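Local coordinates for putative adhesin (Komagataella phaffii, PDB 5FX8), which probably acts as a cell-wall adhesin in cell-cell interaction, this chain being its N-terminal part with two cohesin-like domains, at residues Ser182-Pro187 / Asp244-Leu249; Thr189-Glu194 / Leu266-Asp271. One frame throughout, in Å; residues are numbered along the deposited sequence.

In the fold
Both contacts lie in the second cohesin-like domain, in two antiparallel sheets. Following the chain from the N terminus, strand 176-186 carries the first half of contact 1 and leads directly into strand 189-200, which carries the first half of contact 2. The chain returns through 244-249, closing the loop of contact 1 after 56 intervening residues, and then through 266-271, closing that of contact 2 after 71. The two loops therefore cross. Contact 1 joins strands of one sheet and contact 2 joins strands of the other; their centres lie about 10 Å apart. The two meet where Phe190 of contact 2 packs on Ile247 of contact 1.

Contact 1 of 2, residues Ser182-Pro187 / Asp244-Leu249; sequences STVQTP and DGTISL
Thr183 N gives the shortest of the three hydrogen bonds between the two segments, to Ile247 O at 2.9 Å, with the donor in the carbonyl plane and the bond fairly straight at 161°. Ile247 N returns a bond to Thr183 O at 3.1 Å, so Thr183 and Ile247 form an antiparallel hydrogen-bonded pair. Two residues on, Gln185 N reaches Gly245 O, also at 3.1 Å, carrying the ladder to the start of strand 246-249. Ser182 with Ser248 and Val184 with Thr246 are the non-hydrogen-bonded pairs, where CA-H groups add contacts to the same oxygens: Ser182 CA lies 3.1 Å from Ile247 O. Val184 CG1 meets Thr246 CG2 at 3.5 Å as the two side chains cross obliquely; both methyls lie beside their own backbone N, and it is these branches that meet. Branching at CB suits both residues to the extended backbone, and their face, shared with the two serines, is the more exposed one. Thr183 and Ile247 put buried side chains on the inner face, the isoleucine supplying a broad hydrocarbon surface. There Phe190 and Phe265 cover them, while in the sheet itself strand 176-186 lies between strand 246-252 and strand 275-286, and strand 237-242 forms the far edge beyond 246-252.

Contact 2 of 2, residues Thr189-Glu194 / Leu266-Asp271; sequences TFDCSE and LSNLAD
A short antiparallel ladder joins strand 189-191 to strand 266-268, and its first strand runs into a type I beta turn from Asp191 to Glu194. Thr189 and Asn268 are a hydrogen-bonded pair: Thr189 N reaches Asn268 O at 3.1 Å, nearly straight at 168°, whereas the return bond from Asn268 N to Thr189 O is more bent, its donor tilted from the carbonyl plane. Asp191 N then bonds to Leu266 O at 3.2 Å, approaching from above the carbonyl plane. That oxygen also lies in the plane of the Phe190 ring at its edge, 3.4 Å from CD1. Phe190 CG lies beside the backbone N (chi1 -78°), the ring's CD1 edge is turned to Leu266 O, and Ser267 CB sits obliquely against the buried ring. Serine is small enough to sit beside that ring, and its OG hydrogen-bonds to Gln185 of the other sheet. On the opposite face Asn268 ND2 approaches Asp191 CB at 3.9 Å without a hydrogen bond. Glu194 lies alongside Leu266, its CB 4.1 Å from Leu266 CB, so aliphatic carbons supply the packing there. Asp191 suits the turn because OD1 accepts from Ser193 N at 3.1 Å, while Asp191 O accepts from Glu194 N. Cys192, within the turn, is tied by a disulfide to Cys242, which links this corner to strand 237-242 of the other sheet. Here a short antiparallel pairing ends in a type I turn whose first residue also makes an Asx turn, at a corner of a two-sheet beta domain.

Contact 1 of 2, residues Ser182-Pro187 / Asp244-Leu249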
# COMPACT_ATOMS: atom_id res chain seq x y z
N SER C 182 -6.52 40.78 -1.63
CA SER C 182 -6.54 41.75 -2.73
C SER C 182 -6.44 43.16 -2.17
O SER C 182 -7.05 43.47 -1.14
CB SER C 182 -7.80 41.61 -3.56
OG SER C 182 -8.91 41.89 -2.74
N THR C 183 -5.68 44.01 -2.85
CA THR C 183 -5.49 45.41 -2.49
C THR C 183 -5.92 46.28 -3.66
O THR C 183 -5.60 45.98 -4.80
CB THR C 183 -4.02 45.74 -2.18
OG1 THR C 183 -3.42 44.65 -1.48
CG2 THR C 183 -3.90 46.97 -1.31
N VAL C 184 -6.63 47.38 -3.37
CA VAL C 184 -6.83 48.45 -4.34
C VAL C 184 -6.42 49.78 -3.71
O VAL C 184 -6.67 50.03 -2.53
CB VAL C 184 -8.29 48.50 -4.83
CG1 VAL C 184 -8.72 47.18 -5.20
CG2 VAL C 184 -9.19 49.04 -3.81
N GLN C 185 -5.77 50.63 -4.49
CA GLN C 185 -5.33 51.91 -3.96
C GLN C 185 -5.28 52.97 -5.06
O GLN C 185 -5.00 52.66 -6.22
CB GLN C 185 -3.98 51.75 -3.27
CG GLN C 185 -2.95 52.65 -3.82
CD GLN C 185 -1.70 52.66 -3.01
OE1 GLN C 185 -0.78 53.41 -3.32
NE2 GLN C 185 -1.63 51.84 -1.98
N THR C 186 -5.58 54.21 -4.69
CA THR C 186 -5.39 55.37 -5.56
C THR C 186 -4.72 56.42 -4.72
O THR C 186 -5.10 56.61 -3.58
CB THR C 186 -6.71 55.95 -6.12
OG1 THR C 186 -7.51 56.42 -5.04
CG2 THR C 186 -7.48 54.91 -6.86
N PRO C 187 -3.75 57.15 -5.28
CA PRO C 187 -3.27 57.12 -6.66
C PRO C 187 -1.98 56.34 -6.90
O PRO C 187 -1.44 56.48 -7.99
CB PRO C 187 -3.00 58.58 -6.93
CG PRO C 187 -2.42 59.03 -5.65
CD PRO C 187 -3.23 58.33 -4.58
N ASP C 244 -1.25 48.13 -11.83
CA ASP C 244 -0.74 49.39 -11.32
C ASP C 244 -1.49 49.84 -10.07
O ASP C 244 -0.88 50.39 -9.14
CB ASP C 244 -0.80 50.47 -12.40
CG ASP C 244 0.31 50.35 -13.41
OD1 ASP C 244 1.34 49.73 -13.07
OD2 ASP C 244 0.17 50.87 -14.54
N GLY C 245 -2.80 49.60 -10.02
CA GLY C 245 -3.58 49.98 -8.86
C GLY C 245 -4.12 48.84 -8.03
O GLY C 245 -4.76 49.09 -7.01
N THR C 246 -3.87 47.60 -8.42
CA THR C 246 -4.45 46.45 -7.74
C THR C 246 -3.46 45.30 -7.68
O THR C 246 -2.67 45.09 -8.59
CB THR C 246 -5.69 45.98 -8.45
OG1 THR C 246 -5.42 46.00 -9.85
CG2 THR C 246 -6.83 46.88 -8.14
N ILE C 247 -3.54 44.53 -6.60
CA ILE C 247 -2.80 43.28 -6.45
C ILE C 247 -3.74 42.21 -5.93
O ILE C 247 -4.46 42.45 -4.96
CB ILE C 247 -1.59 43.41 -5.51
CG1 ILE C 247 -0.68 44.57 -5.88
CG2 ILE C 247 -0.77 42.17 -5.57
CD1 ILE C 247 0.40 44.83 -4.86
N SER C 248 -3.73 41.05 -6.57
CA SER C 248 -4.40 39.85 -6.08
C SER C 248 -3.37 38.81 -5.67
O SER C 248 -2.37 38.61 -6.36
CB SER C 248 -5.29 39.25 -7.16
OG SER C 248 -6.49 39.96 -7.28
N LEU C 249 -3.64 38.12 -4.57
CA LEU C 249 -2.66 37.17 -4.08
C LEU C 249 -3.38 36.09 -3.29
O LEU C 249 -4.36 36.38 -2.61
CB LEU C 249 -1.65 37.90 -3.22
CG LEU C 249 -0.43 37.13 -2.75
CD1 LEU C 249 0.29 36.53 -3.93
CD2 LEU C 249 0.44 38.10 -2.04

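Contact 2 of 2, residues Thr189-Glu194 / Leu266-Asp271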
# COMPACT_ATOMS: atom_id res chain seq x y z
N THR C 189 1.16 53.62 -7.55
CA THR C 189 1.47 52.64 -8.58
C THR C 189 2.29 51.51 -7.97
O THR C 189 3.42 51.74 -7.53
CB THR C 189 2.24 53.27 -9.75
OG1 THR C 189 1.34 54.04 -10.55
CG2 THR C 189 2.84 52.19 -10.62
N PHE C 190 1.73 50.30 -7.97
CA PHE C 190 2.38 49.15 -7.34
C PHE C 190 3.59 48.71 -8.15
O PHE C 190 3.55 48.69 -9.38
CB PHE C 190 1.41 47.99 -7.19
CG PHE C 190 0.46 48.14 -6.05
CD1 PHE C 190 0.92 48.41 -4.78
CD2 PHE C 190 -0.91 48.04 -6.24
CE1 PHE C 190 0.04 48.57 -3.72
CE2 PHE C 190 -1.79 48.20 -5.19
CZ PHE C 190 -1.32 48.46 -3.93
N ASP C 191 4.66 48.36 -7.45
CA ASP C 191 5.88 47.82 -8.06
C ASP C 191 5.78 46.29 -8.01
O ASP C 191 5.98 45.67 -6.96
CB ASP C 191 7.12 48.33 -7.34
CG ASP C 191 8.41 47.92 -8.02
OD1 ASP C 191 8.37 47.04 -8.91
OD2 ASP C 191 9.46 48.47 -7.66
N CYS C 192 5.48 45.69 -9.15
CA CYS C 192 5.22 44.27 -9.18
C CYS C 192 6.49 43.47 -9.03
O CYS C 192 6.43 42.29 -8.69
CB CYS C 192 4.51 43.93 -10.46
SG CYS C 192 3.00 44.90 -10.55
N SER C 193 7.62 44.09 -9.23
CA SER C 193 8.89 43.46 -8.94
C SER C 193 9.23 43.47 -7.46
O SER C 193 10.31 43.02 -7.08
CB SER C 193 9.96 44.17 -9.76
OG SER C 193 11.24 44.02 -9.18
N GLU C 194 8.34 43.93 -6.59
CA GLU C 194 8.70 44.13 -5.19
C GLU C 194 7.63 43.61 -4.25
O GLU C 194 7.38 44.18 -3.20
CB GLU C 194 8.98 45.60 -4.91
CG GLU C 194 10.29 46.11 -5.48
CD GLU C 194 11.51 45.42 -4.88
OE1 GLU C 194 11.71 45.49 -3.65
OE2 GLU C 194 12.27 44.79 -5.65
N LEU C 266 5.23 47.11 -2.20
CA LEU C 266 5.66 48.49 -2.31
C LEU C 266 4.73 49.24 -3.25
O LEU C 266 4.26 48.71 -4.25
CB LEU C 266 7.09 48.56 -2.84
CG LEU C 266 7.87 49.87 -2.87
CD1 LEU C 266 8.02 50.37 -1.48
CD2 LEU C 266 9.24 49.65 -3.48
N SER C 267 4.50 50.50 -2.92
CA SER C 267 3.74 51.41 -3.76
C SER C 267 4.55 52.69 -3.93
O SER C 267 4.77 53.42 -2.96
CB SER C 267 2.37 51.68 -3.16
OG SER C 267 1.59 52.47 -4.03
N ASN C 268 5.00 52.96 -5.15
CA ASN C 268 5.65 54.22 -5.46
C ASN C 268 4.61 55.33 -5.65
O ASN C 268 3.56 55.11 -6.25
CB ASN C 268 6.50 54.06 -6.72
CG ASN C 268 7.70 53.18 -6.48
OD1 ASN C 268 8.46 53.41 -5.54
ND2 ASN C 268 7.88 52.16 -7.30
N LEU C 269 4.91 56.51 -5.12
CA LEU C 269 4.00 57.65 -5.17
C LEU C 269 4.63 58.82 -5.91
O LEU C 269 5.85 59.01 -5.90
CB LEU C 269 3.62 58.10 -3.76
CG LEU C 269 3.04 57.01 -2.88
CD1 LEU C 269 2.96 57.45 -1.43
CD2 LEU C 269 1.66 56.61 -3.38
N ALA C 270 3.79 59.62 -6.56
CA ALA C 270 4.26 60.90 -7.07
C ALA C 270 4.65 61.80 -5.92
O ALA C 270 4.12 61.69 -4.81
CB ALA C 270 3.18 61.58 -7.91
N ASP C 271 5.58 62.71 -6.18
CA ASP C 271 6.03 63.58 -5.11
C ASP C 271 4.95 64.53 -4.62
O ASP C 271 5.06 65.03 -3.50
CB ASP C 271 7.26 64.38 -5.55
CG ASP C 271 8.53 63.57 -5.46
OD1 ASP C 271 8.53 62.54 -4.75
OD2 ASP C 271 9.53 63.97 -6.09